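Side-chain contacts in hydrogenase maturation factor (Thermoanaerobacter tengcongensis, PDB 3VTH), which probably transfers the carbamoyl group of carbamoyl phosphate, at the cost of ATP, to the C-terminal cysteine of HypE during [NiFe]-hydrogenase maturation: residues N686-R689 against K690-I694; V524-L527 against K528-E531; A232-D235 against E236-A239; L308-A311 against P312-L316; I64-I67 against K68-P72. One frame throughout, in Å; residues are numbered along the deposited sequence.

Interaction 1. Residues N686-R689 against K690-I694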
loop_
_atom_site.group_PDB
_atom_site.type_symbol
_atom_site.label_atom_id
_atom_site.label_comp_id
_atom_site.label_asym_id
_atom_site.label_seq_id
_atom_site.Cartn_x
_atom_site.Cartn_y
_atom_site.Cartn_z
ATOM N N ASN A 686 -0.253 -29.868 7.941
ATOM C CA ASN A 686 0.233 -31.208 7.653
ATOM C C ASN A 686 -0.889 -32.248 7.672
ATOM O O ASN A 686 -0.925 -33.146 6.825
ATOM C CB ASN A 686 1.347 -31.600 8.619
ATOM C CG ASN A 686 2.713 -31.269 8.072
ATOM O OD1 ASN A 686 3.220 -31.957 7.201
ATOM N ND2 ASN A 686 3.293 -30.176 8.547
ATOM N N LEU A 687 -1.794 -32.107 8.642
ATOM C CA LEU A 687 -2.996 -32.938 8.725
ATOM C C LEU A 687 -3.809 -32.828 7.435
ATOM O O LEU A 687 -4.221 -33.830 6.867
ATOM C CB LEU A 687 -3.854 -32.525 9.924
ATOM C CG LEU A 687 -3.433 -33.058 11.292
ATOM C CD1 LEU A 687 -4.097 -32.241 12.390
ATOM C CD2 LEU A 687 -3.763 -34.569 11.445
ATOM N N ILE A 688 -3.995 -31.596 6.968
ATOM C CA ILE A 688 -4.803 -31.324 5.788
ATOM C C ILE A 688 -4.142 -31.872 4.517
ATOM O O ILE A 688 -4.810 -32.510 3.689
ATOM C CB ILE A 688 -5.149 -29.829 5.698
ATOM C CG1 ILE A 688 -6.019 -29.444 6.903
ATOM C CG2 ILE A 688 -5.881 -29.513 4.397
ATOM C CD1 ILE A 688 -6.079 -27.935 7.156
ATOM N N ARG A 689 -2.829 -31.673 4.385
ATOM C CA ARG A 689 -2.077 -32.264 3.268
ATOM C C ARG A 689 -2.202 -33.798 3.217
ATOM O O ARG A 689 -2.364 -34.380 2.139
ATOM C CB ARG A 689 -0.598 -31.839 3.305
ATOM C CG ARG A 689 0.293 -32.563 2.278
ATOM C CD ARG A 689 1.649 -31.893 2.120
ATOM N NE ARG A 689 2.484 -32.095 3.297
ATOM C CZ ARG A 689 3.736 -31.667 3.427
ATOM N NH1 ARG A 689 4.350 -30.996 2.447
ATOM N NH2 ARG A 689 4.376 -31.915 4.555
ATOM N N LYS A 690 -2.112 -34.440 4.382
ATOM C CA LYS A 690 -2.229 -35.897 4.471
ATOM C C LYS A 690 -3.608 -36.351 3.957
ATOM O O LYS A 690 -3.696 -37.315 3.206
ATOM C CB LYS A 690 -1.977 -36.378 5.911
ATOM C CG LYS A 690 -1.330 -37.757 6.032
ATOM C CD LYS A 690 -2.360 -38.861 6.190
ATOM C CE LYS A 690 -1.830 -40.206 5.704
ATOM N NZ LYS A 690 -1.671 -40.223 4.212
ATOM N N GLU A 691 -4.663 -35.621 4.330
ATOM C CA GLU A 691 -6.033 -35.895 3.867
ATOM C C GLU A 691 -6.260 -35.631 2.374
ATOM O O GLU A 691 -6.893 -36.438 1.693
ATOM C CB GLU A 691 -7.052 -35.071 4.659
ATOM C CG GLU A 691 -7.479 -35.648 5.997
ATOM C CD GLU A 691 -8.535 -34.780 6.693
ATOM O OE1 GLU A 691 -8.180 -33.683 7.188
ATOM O OE2 GLU A 691 -9.720 -35.195 6.744
ATOM N N THR A 692 -5.747 -34.506 1.874
ATOM C CA THR A 692 -6.130 -33.981 0.553
ATOM C C THR A 692 -5.057 -34.081 -0.536
ATOM O O THR A 692 -5.365 -33.942 -1.715
ATOM C CB THR A 692 -6.547 -32.498 0.649
ATOM O OG1 THR A 692 -5.454 -31.731 1.177
ATOM C CG2 THR A 692 -7.773 -32.325 1.558
ATOM N N GLY A 693 -3.801 -34.295 -0.150
ATOM C CA GLY A 693 -2.690 -34.247 -1.104
ATOM C C GLY A 693 -2.250 -32.827 -1.477
ATOM O O GLY A 693 -1.259 -32.662 -2.183
ATOM N N ILE A 694 -2.968 -31.805 -0.998
ATOM C CA ILE A 694 -2.646 -30.395 -1.315
ATOM C C ILE A 694 -1.334 -29.937 -0.670
ATOM O O ILE A 694 -1.140 -30.080 0.536
ATOM C CB ILE A 694 -3.818 -29.437 -0.972
ATOM C CG1 ILE A 694 -5.041 -29.806 -1.822
ATOM C CG2 ILE A 694 -3.418 -27.963 -1.196
ATOM C CD1 ILE A 694 -6.317 -29.107 -1.414
#
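Successive i to i+4 backbone bonds tie 686-689 to 690-694 over the last turn of helix 666-692: K690 N to N686 O, E691 N to L687 O, T692 N to I688 O at 2.9 Å and G693 N to R689 O at 2.7 Å. Helical geometry stops at G693, whose phi is 78°.

The carbonyl oxygen of I688 has two donors from one residue. T692 N arrives nearly along the carbonyl axis, whereas T692 OG1, 2.7 Å from I688 O, stands 48° out of the carbonyl plane; a chi1 of 59° turns this hydroxyl back toward the preceding turn. It also accepts a weak bond from I694 N. The R689 methylenes cover I694 O, 3.3 Å from CB, and that oxygen finds no hydrogen-bond partner in the model. A bend at CG-CD turns the guanidinium of R689 back, and NH2 reaches N686 OD1 at 2.9 Å, while NH1 bonds to N695 OD1 and S720 O and the group makes a cation-pi contact with F722.

E691 OE1 is held by Y645 OH. On the inner side of the helix end, I688 and I694 pack against I502 of strand 501-507 and V524 of strand 517-525.

Interaction 2. Residues V524-L527 against K528-E531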
loop_
_atom_site.group_PDB
_atom_site.type_symbol
_atom_site.label_atom_id
_atom_site.label_comp_id
_atom_site.label_asym_id
_atom_site.label_seq_id
_atom_site.Cartn_x
_atom_site.Cartn_y
_atom_site.Cartn_z
ATOM N N VAL A 524 -9.748 -24.820 2.823
ATOM C CA VAL A 524 -9.289 -25.308 1.543
ATOM C C VAL A 524 -10.111 -24.539 0.514
ATOM O O VAL A 524 -11.342 -24.614 0.518
ATOM C CB VAL A 524 -9.473 -26.818 1.396
ATOM C CG1 VAL A 524 -9.207 -27.244 -0.042
ATOM C CG2 VAL A 524 -8.547 -27.564 2.374
ATOM N N CYS A 525 -9.440 -23.763 -0.328
ATOM C CA CYS A 525 -10.165 -22.970 -1.313
ATOM C C CYS A 525 -9.490 -22.830 -2.659
ATOM O O CYS A 525 -8.271 -22.983 -2.795
ATOM C CB CYS A 525 -10.500 -21.587 -0.764
ATOM S SG CYS A 525 -9.110 -20.661 -0.135
ATOM N N ASP A 526 -10.311 -22.551 -3.658
ATOM C CA ASP A 526 -9.801 -22.115 -4.949
ATOM C C ASP A 526 -10.370 -20.725 -5.172
ATOM O O ASP A 526 -10.773 -20.080 -4.218
ATOM C CB ASP A 526 -10.170 -23.108 -6.068
ATOM C CG ASP A 526 -11.669 -23.411 -6.141
ATOM O OD1 ASP A 526 -12.499 -22.613 -5.651
ATOM O OD2 ASP A 526 -12.024 -24.475 -6.704
ATOM N N LEU A 527 -10.437 -20.269 -6.418
ATOM C CA LEU A 527 -10.951 -18.927 -6.677
ATOM C C LEU A 527 -12.482 -18.905 -6.753
ATOM O O LEU A 527 -13.081 -17.852 -6.932
ATOM C CB LEU A 527 -10.342 -18.354 -7.963
ATOM C CG LEU A 527 -8.832 -18.044 -8.014
ATOM C CD1 LEU A 527 -8.426 -17.532 -9.392
ATOM C CD2 LEU A 527 -8.431 -17.030 -6.947
ATOM N N LYS A 528 -13.126 -20.058 -6.646
ATOM C CA LYS A 528 -14.578 -20.065 -6.787
ATOM C C LYS A 528 -15.365 -20.612 -5.595
ATOM O O LYS A 528 -16.598 -20.617 -5.629
ATOM C CB LYS A 528 -14.990 -20.791 -8.072
ATOM C CG LYS A 528 -14.456 -22.212 -8.214
ATOM C CD LYS A 528 -14.771 -22.755 -9.629
ATOM C CE LYS A 528 -14.158 -24.133 -9.856
ATOM N NZ LYS A 528 -14.498 -24.668 -11.208
ATOM N N SER A 529 -14.662 -21.089 -4.570
ATOM C CA SER A 529 -15.296 -21.714 -3.398
ATOM C C SER A 529 -14.283 -21.884 -2.281
ATOM O O SER A 529 -13.072 -21.826 -2.518
ATOM C CB SER A 529 -15.835 -23.103 -3.762
ATOM O OG SER A 529 -14.756 -23.952 -4.134
ATOM N N PHE A 530 -14.786 -22.119 -1.072
ATOM C CA PHE A 530 -13.946 -22.450 0.069
ATOM C C PHE A 530 -14.636 -23.486 0.941
ATOM O O PHE A 530 -15.868 -23.587 0.944
ATOM C CB PHE A 530 -13.592 -21.189 0.875
ATOM C CG PHE A 530 -14.724 -20.672 1.723
ATOM C CD1 PHE A 530 -14.896 -21.119 3.042
ATOM C CD2 PHE A 530 -15.614 -19.750 1.217
ATOM C CE1 PHE A 530 -15.958 -20.655 3.825
ATOM C CE2 PHE A 530 -16.662 -19.271 2.001
ATOM C CZ PHE A 530 -16.835 -19.720 3.302
ATOM N N GLU A 531 -13.834 -24.279 1.643
ATOM C CA GLU A 531 -14.332 -25.160 2.688
ATOM C C GLU A 531 -13.577 -24.796 3.966
ATOM O O GLU A 531 -12.356 -24.695 3.956
ATOM C CB GLU A 531 -14.132 -26.645 2.329
ATOM C CG GLU A 531 -14.585 -27.585 3.479
ATOM C CD GLU A 531 -14.437 -29.091 3.191
ATOM O OE1 GLU A 531 -13.902 -29.474 2.123
ATOM O OE2 GLU A 531 -14.852 -29.891 4.060
HETATM O O HOH W 1 -14.522 -25.592 -6.768
#
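D526 OD1 takes the amide proton of K528 at 2.8 Å with an N-H...O angle of 151°, the donor standing 49° out of the carboxylate plane. A second, weak bond comes from S529 N at 2.9 Å. S529 OG lies 3.0 Å from D526 OD1, and a water joins the two side chains by donating to D526 OD2 at 2.7 Å while also bonding to S529 OG. The D526 carboxylate can turn inward over the bend because chi1 (54°) places CG between the residue's N and carbonyl carbon. The bond from K528 N, two residues on, makes an Asx turn, with the weak S529 N bond beside it, at the connection of the beta hairpin.

D526 N closes the loop on S529 O at 3.1 Å. Beyond it, V524 and E531 form an antiparallel hydrogen-bonded pair through both N-H...O bonds, and C525 with F530 is the neighbouring non-hydrogen-bonded pair, with CA atoms 4.1 Å apart.

Packing follows this register. C525 CB meets F530 CB at 3.5 Å on one face of the sheet, while V524 and E531 project from the other. The K528 chain runs extended across the D526 carboxylate, with CG 3.2 Å from OD1; its ammonium makes a long, weak contact with a phosphate ion, probably from the crystallisation liquor.

The hairpin joins strands 517-525 and 530-542. Helix 483-494 covers the C525 and F530 face through H485, whose NE2 also bonds to D526 O, and L527 fits between that helix and helix 737-749.

Interaction 3. Residues A232-D235 against E236-A239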
loop_
_atom_site.group_PDB
_atom_site.type_symbol
_atom_site.label_atom_id
_atom_site.label_comp_id
_atom_site.label_asym_id
_atom_site.label_seq_id
_atom_site.Cartn_x
_atom_site.Cartn_y
_atom_site.Cartn_z
ATOM N N ALA A 232 12.004 15.403 14.485
ATOM C CA ALA A 232 11.828 14.074 15.109
ATOM C C ALA A 232 12.757 13.822 16.305
ATOM O O ALA A 232 12.659 12.778 16.963
ATOM C CB ALA A 232 11.978 12.960 14.065
ATOM N N LEU A 233 13.670 14.758 16.574
ATOM C CA LEU A 233 14.502 14.684 17.781
ATOM C C LEU A 233 13.942 15.560 18.909
ATOM O O LEU A 233 14.460 15.545 20.043
ATOM C CB LEU A 233 15.964 15.091 17.488
ATOM C CG LEU A 233 16.806 14.316 16.454
ATOM C CD1 LEU A 233 18.259 14.815 16.472
ATOM C CD2 LEU A 233 16.777 12.836 16.714
ATOM N N ASP A 234 12.880 16.310 18.606
ATOM C CA ASP A 234 12.312 17.273 19.559
ATOM C C ASP A 234 11.088 16.704 20.301
ATOM O O ASP A 234 9.974 16.680 19.756
ATOM C CB ASP A 234 11.988 18.598 18.833
ATOM C CG ASP A 234 11.613 19.733 19.784
ATOM O OD1 ASP A 234 11.049 19.472 20.859
ATOM O OD2 ASP A 234 11.858 20.910 19.433
ATOM N N ASP A 235 11.321 16.269 21.545
ATOM C CA ASP A 235 10.299 15.680 22.427
ATOM C C ASP A 235 8.997 16.489 22.518
ATOM O O ASP A 235 7.911 15.932 22.345
ATOM C CB ASP A 235 10.842 15.494 23.856
ATOM C CG ASP A 235 11.581 14.170 24.065
ATOM O OD1 ASP A 235 11.715 13.750 25.235
ATOM O OD2 ASP A 235 12.056 13.557 23.102
ATOM N N GLU A 236 9.090 17.788 22.802
ATOM C CA GLU A 236 7.873 18.581 23.004
ATOM C C GLU A 236 7.152 18.893 21.682
ATOM O O GLU A 236 5.916 18.983 21.660
ATOM C CB GLU A 236 8.110 19.834 23.885
ATOM C CG GLU A 236 8.195 21.149 23.141
ATOM C CD GLU A 236 8.366 22.351 24.068
ATOM O OE1 GLU A 236 7.584 22.490 25.033
ATOM O OE2 GLU A 236 9.280 23.169 23.814
ATOM N N ALA A 237 7.912 19.004 20.585
ATOM C CA ALA A 237 7.321 19.261 19.273
ATOM C C ALA A 237 6.454 18.084 18.854
ATOM O O ALA A 237 5.358 18.270 18.326
ATOM C CB ALA A 237 8.398 19.537 18.216
ATOM N N VAL A 238 6.965 16.879 19.102
ATOM C CA VAL A 238 6.259 15.634 18.799
ATOM C C VAL A 238 4.999 15.525 19.654
ATOM O O VAL A 238 3.930 15.221 19.125
ATOM C CB VAL A 238 7.181 14.391 18.974
ATOM C CG1 VAL A 238 6.393 13.061 18.839
ATOM C CG2 VAL A 238 8.318 14.439 17.970
ATOM N N ALA A 239 5.123 15.783 20.957
ATOM C CA ALA A 239 3.977 15.810 21.862
ATOM C C ALA A 239 2.911 16.820 21.403
ATOM O O ALA A 239 1.718 16.535 21.458
ATOM C CB ALA A 239 4.426 16.129 23.309
HETATM O O HOH W 2 10.484 22.497 21.141
#
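Hydrogen bonding between D234 and the amides that follow it dominates this contact. D234 OD1 accepts from A237 N at 3.2 Å with an N-H...O angle of 160°, the amide standing 65° out of the carboxylate plane. E236 N points to the same oxygen, but that bond is weak. The carboxylate is brought over the amides by a chi1 of -170°, which sets CG opposite the backbone N and next to the carbonyl carbon. Two routine helical bonds follow: V238 N to D234 O, and A239 N to D235 O at 3.1 Å.

This is a side-chain N-cap: D234 is the residue immediately before helix 235-245, in the loop that leaves strand 226-229, and its carboxylate occupies the place where amides of the first turn have no preceding carbonyl. Its negative charge at the helix N-terminus would be expected to interact favourably with the helix dipole.

Water adds a second link. One molecule donates to D234 OD2 at 2.7 Å and to E236 OE2 at 3.0 Å, bridging two acidic side chains whose nearest charged atoms, D234 OD1 and E236 OE2, stay 5.1 Å apart.

Van der Waals contacts are few. A237 CB lies 3.6 Å from D234 CG, against the capping carboxylate, and V238 CG2 sits 3.3 Å from D234 O. V238 also makes an apolar contact with I297, while D235 OD2 accepts from K295 N.

Interaction 4. Residues L308-A311 against P312-L316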
loop_
_atom_site.group_PDB
_atom_site.type_symbol
_atom_site.label_atom_id
_atom_site.label_comp_id
_atom_site.label_asym_id
_atom_site.label_seq_id
_atom_site.Cartn_x
_atom_site.Cartn_y
_atom_site.Cartn_z
ATOM N N LEU A 308 13.062 8.237 2.655
ATOM C CA LEU A 308 14.080 9.163 2.179
ATOM C C LEU A 308 13.371 10.300 1.443
ATOM O O LEU A 308 12.179 10.200 1.183
ATOM C CB LEU A 308 15.056 8.417 1.254
ATOM C CG LEU A 308 15.871 7.293 1.910
ATOM C CD1 LEU A 308 16.819 6.623 0.909
ATOM C CD2 LEU A 308 16.666 7.814 3.115
ATOM N N PRO A 309 14.094 11.386 1.107
ATOM C CA PRO A 309 13.498 12.479 0.333
ATOM C C PRO A 309 12.911 11.965 -0.988
ATOM O O PRO A 309 13.502 11.052 -1.607
ATOM C CB PRO A 309 14.700 13.381 0.035
ATOM C CG PRO A 309 15.628 13.169 1.174
ATOM C CD PRO A 309 15.492 11.678 1.482
ATOM N N TYR A 310 11.770 12.515 -1.411
ATOM C CA TYR A 310 11.151 12.081 -2.668
ATOM C C TYR A 310 10.796 13.205 -3.639
ATOM O O TYR A 310 10.492 12.947 -4.813
ATOM C CB TYR A 310 9.942 11.148 -2.431
ATOM C CG TYR A 310 8.775 11.733 -1.665
ATOM C CD1 TYR A 310 8.687 11.577 -0.271
ATOM C CD2 TYR A 310 7.748 12.431 -2.327
ATOM C CE1 TYR A 310 7.614 12.106 0.447
ATOM C CE2 TYR A 310 6.658 12.972 -1.614
ATOM C CZ TYR A 310 6.599 12.791 -0.230
ATOM O OH TYR A 310 5.551 13.310 0.500
ATOM N N ALA A 311 10.846 14.445 -3.162
ATOM C CA ALA A 311 10.580 15.595 -4.016
ATOM C C ALA A 311 11.743 16.574 -3.860
ATOM O O ALA A 311 12.453 16.527 -2.849
ATOM C CB ALA A 311 9.260 16.245 -3.642
ATOM N N PRO A 312 11.956 17.459 -4.853
ATOM C CA PRO A 312 13.073 18.402 -4.706
ATOM C C PRO A 312 13.035 19.258 -3.438
ATOM O O PRO A 312 14.101 19.566 -2.892
ATOM C CB PRO A 312 12.959 19.280 -5.957
ATOM C CG PRO A 312 12.323 18.356 -6.965
ATOM C CD PRO A 312 11.304 17.596 -6.174
ATOM N N ILE A 313 11.842 19.652 -2.978
ATOM C CA ILE A 313 11.742 20.436 -1.741
ATOM C C ILE A 313 12.381 19.745 -0.523
ATOM O O ILE A 313 12.860 20.421 0.389
ATOM C CB ILE A 313 10.290 20.862 -1.398
ATOM C CG1 ILE A 313 9.347 19.648 -1.352
ATOM C CG2 ILE A 313 9.795 21.931 -2.404
ATOM C CD1 ILE A 313 8.067 19.882 -0.524
ATOM N N HIS A 314 12.357 18.407 -0.498
ATOM C CA HIS A 314 12.924 17.666 0.644
ATOM C C HIS A 314 14.435 17.759 0.639
ATOM O O HIS A 314 15.048 17.958 1.692
ATOM C CB HIS A 314 12.528 16.182 0.639
ATOM C CG HIS A 314 11.059 15.939 0.526
ATOM N ND1 HIS A 314 10.131 16.566 1.329
ATOM C CD2 HIS A 314 10.359 15.108 -0.278
ATOM C CE1 HIS A 314 8.920 16.153 1.006
ATOM N NE2 HIS A 314 9.031 15.268 0.035
ATOM N N TYR A 315 15.039 17.604 -0.539
ATOM C CA TYR A 315 16.490 17.747 -0.662
ATOM C C TYR A 315 16.943 19.145 -0.289
ATOM O O TYR A 315 17.991 19.320 0.347
ATOM C CB TYR A 315 16.963 17.412 -2.077
ATOM C CG TYR A 315 16.821 15.955 -2.445
ATOM C CD1 TYR A 315 17.812 15.034 -2.117
ATOM C CD2 TYR A 315 15.698 15.499 -3.147
ATOM C CE1 TYR A 315 17.684 13.670 -2.473
ATOM C CE2 TYR A 315 15.562 14.161 -3.500
ATOM C CZ TYR A 315 16.565 13.260 -3.169
ATOM O OH TYR A 315 16.421 11.952 -3.533
ATOM N N LEU A 316 16.164 20.145 -0.700
ATOM C CA LEU A 316 16.450 21.532 -0.337
ATOM C C LEU A 316 16.350 21.748 1.181
ATOM O O LEU A 316 17.229 22.357 1.801
ATOM C CB LEU A 316 15.517 22.482 -1.088
ATOM C CG LEU A 316 15.715 22.577 -2.614
ATOM C CD1 LEU A 316 14.610 23.414 -3.259
ATOM C CD2 LEU A 316 17.086 23.109 -2.977
HETATM O O HOH W 3 13.928 11.085 -4.609
#
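The entry into helix 312-320, from the loop that follows strand 303-307, is where these two segments meet, with A311 at the N-cap position and P312 as the first helical residue. The one direct hydrogen bond between the segments runs from H314 N to A311 O at 3.0 Å, an i to i+3 bond of the first turn.

Two rings of the first turn fold back over the loop. Y315 lays one face over P309: CB of the proline sits 3.7 Å from the ring centroid and 11° off its normal, a CH-pi contact almost centred on the ring. That placement brings the phenol hydroxyl near the P309 carbonyl, and a water lying in the plane of the Y315 ring spans them, donating to P309 O at 3.0 Å and bonding to Y315 OH at 2.9 Å. P309 O also accepts from R281 NH1.

H314 turns its edge toward the face of Y310 in a T-shaped pair, the centroids 4.4 Å apart and the planes at 60°. Y310 can present that face because a chi1 of 62° folds the ring over its own backbone. R385 makes a cation-pi contact with Y310 as well. Next to the rings, H314 CB packs on P309 CB at 3.6 Å.

P312 reaches L121 and I134 near a zinc finger whose cysteines include C117 and C139. Proline in the first turn, where its missing amide proton costs no helical bond, is a classic feature of helix N-termini.

Interaction 5. Residues I64-I67 against K68-P72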
loop_
_atom_site.group_PDB
_atom_site.type_symbol
_atom_site.label_atom_id
_atom_site.label_comp_id
_atom_site.label_asym_id
_atom_site.label_seq_id
_atom_site.Cartn_x
_atom_site.Cartn_y
_atom_site.Cartn_z
ATOM N N ILE A 64 13.618 -2.544 -32.884
ATOM C CA ILE A 64 12.748 -3.343 -32.010
ATOM C C ILE A 64 13.544 -3.926 -30.834
ATOM O O ILE A 64 13.087 -3.900 -29.690
ATOM C CB ILE A 64 12.014 -4.456 -32.797
ATOM C CG1 ILE A 64 10.982 -3.853 -33.758
ATOM C CG2 ILE A 64 11.353 -5.458 -31.851
ATOM C CD1 ILE A 64 10.340 -4.894 -34.722
ATOM N N ARG A 65 14.736 -4.435 -31.133
ATOM C CA ARG A 65 15.641 -4.989 -30.126
ATOM C C ARG A 65 16.026 -3.940 -29.076
ATOM O O ARG A 65 16.085 -4.254 -27.888
ATOM C CB ARG A 65 16.890 -5.544 -30.807
ATOM C CG ARG A 65 17.691 -6.538 -29.997
ATOM C CD ARG A 65 18.717 -7.281 -30.891
ATOM N NE ARG A 65 19.687 -6.360 -31.494
ATOM C CZ ARG A 65 19.878 -6.182 -32.806
ATOM N NH1 ARG A 65 19.185 -6.876 -33.713
ATOM N NH2 ARG A 65 20.795 -5.308 -33.215
ATOM N N GLU A 66 16.283 -2.704 -29.510
ATOM C CA GLU A 66 16.577 -1.619 -28.558
ATOM C C GLU A 66 15.408 -1.358 -27.617
ATOM O O GLU A 66 15.607 -1.186 -26.416
ATOM C CB GLU A 66 16.986 -0.326 -29.259
ATOM C CG GLU A 66 18.493 -0.096 -29.326
ATOM C CD GLU A 66 19.037 0.551 -28.062
ATOM O OE1 GLU A 66 18.696 1.724 -27.798
ATOM O OE2 GLU A 66 19.814 -0.110 -27.333
ATOM N N ILE A 67 14.196 -1.338 -28.162
ATOM C CA ILE A 67 13.010 -1.159 -27.332
ATOM C C ILE A 67 12.897 -2.287 -26.303
ATOM O O ILE A 67 12.699 -2.022 -25.117
ATOM C CB ILE A 67 11.719 -1.071 -28.157
ATOM C CG1 ILE A 67 11.699 0.217 -28.980
ATOM C CG2 ILE A 67 10.506 -1.104 -27.221
ATOM C CD1 ILE A 67 10.594 0.284 -30.021
ATOM N N LYS A 68 13.047 -3.533 -26.754
ATOM C CA LYS A 68 12.943 -4.698 -25.876
ATOM C C LYS A 68 14.069 -4.729 -24.839
ATOM O O LYS A 68 13.835 -5.107 -23.691
ATOM C CB LYS A 68 12.913 -6.010 -26.687
ATOM C CG LYS A 68 11.703 -6.129 -27.646
ATOM C CD LYS A 68 11.773 -7.373 -28.517
ATOM C CE LYS A 68 10.413 -7.722 -29.114
ATOM N NZ LYS A 68 10.495 -8.888 -30.055
ATOM N N GLU A 69 15.274 -4.323 -25.237
ATOM C CA GLU A 69 16.466 -4.443 -24.381
ATOM C C GLU A 69 16.666 -3.309 -23.381
ATOM O O GLU A 69 17.065 -3.555 -22.241
ATOM C CB GLU A 69 17.735 -4.606 -25.216
ATOM C CG GLU A 69 18.044 -6.045 -25.578
ATOM C CD GLU A 69 19.177 -6.174 -26.587
ATOM O OE1 GLU A 69 19.961 -5.211 -26.761
ATOM O OE2 GLU A 69 19.281 -7.249 -27.209
ATOM N N ASN A 70 16.458 -2.066 -23.808
ATOM C CA ASN A 70 16.533 -0.965 -22.838
ATOM C C ASN A 70 15.436 0.064 -22.987
ATOM O O ASN A 70 15.682 1.191 -23.422
ATOM C CB ASN A 70 17.929 -0.336 -22.722
ATOM C CG ASN A 70 18.475 0.100 -24.026
ATOM O OD1 ASN A 70 19.132 -0.680 -24.728
ATOM N ND2 ASN A 70 18.253 1.371 -24.362
ATOM N N PRO A 71 14.211 -0.338 -22.623
ATOM C CA PRO A 71 13.098 0.576 -22.634
ATOM C C PRO A 71 13.313 1.665 -21.578
ATOM O O PRO A 71 14.182 1.531 -20.713
ATOM C CB PRO A 71 11.915 -0.324 -22.247
ATOM C CG PRO A 71 12.499 -1.367 -21.406
ATOM C CD PRO A 71 13.862 -1.622 -21.981
ATOM N N PRO A 72 12.521 2.738 -21.638
ATOM C CA PRO A 72 12.697 3.806 -20.654
ATOM C C PRO A 72 12.579 3.275 -19.223
ATOM O O PRO A 72 11.862 2.295 -18.978
ATOM C CB PRO A 72 11.551 4.766 -20.983
ATOM C CG PRO A 72 11.294 4.516 -22.505
ATOM C CD PRO A 72 11.444 3.029 -22.600
#
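This is a helix C-terminal contact, made by i to i+4 side-chain neighbours on the last turn of helix 57-69 in the acylphosphatase-like domain. Three backbone bonds establish the spacing: K68 N to I64 O, E69 N to R65 O at 2.8 Å, and N70 N to E66 O at 2.9 Å. N70 is the first residue to leave helical geometry, and P71, which has no amide hydrogen to give, follows with its N 3.4 Å from I67 O.

R65 and E69 lie alongside one another and point the same way, their guanidinium and carboxylate planes 47° apart. The closest approach is through the aliphatic part of the arginine, R65 CG to E69 OE2 at 3.3 Å. The charged ends stay apart, with R65 NE 4.4 Å from E69 OE2, and any attraction between them is probably modest. K68 runs extended beside I64, its CD and CE against the CG2 methyl of I64, with CE 3.7 Å from that carbon.

E66 bends at CB-CG (chi2 -84°), which swings its carboxylate along the helix toward the N70 amide; the two planes meet at 59°.

One side of this turn faces the sheet: I64 packs on I14 and V82, I67 on I16, and K68 and P71 on I80 and I77 of strand 76-85. E66 and I67 also touch I32 of the neighbouring helix 25-35.

In the fold
Interaction 4 is the buried one and interaction 1 the most superficial; 2, 3 and 5 are partly buried. Only interactions 1 and 2 touch: I694 CD1 lies 3.7 Å from V524 CG1, joining a helix end to a hairpin inside the Kae1-like second subdomain. Interactions 3 and 4 are both helix starts in the Telomere recombination (YrdC-like) range, their nearest atoms about 12 Å apart, but the former relies on a carboxylate cap and water and the latter on rings and prolines. Interactions 1 and 5 are both helix ends, finished by a threonine-glycine pair and by asparagine-proline respectively. Interaction 2 alone uses sheet pairing; like interaction 3 it has an aspartate accepting backbone amides, but at a hairpin turn.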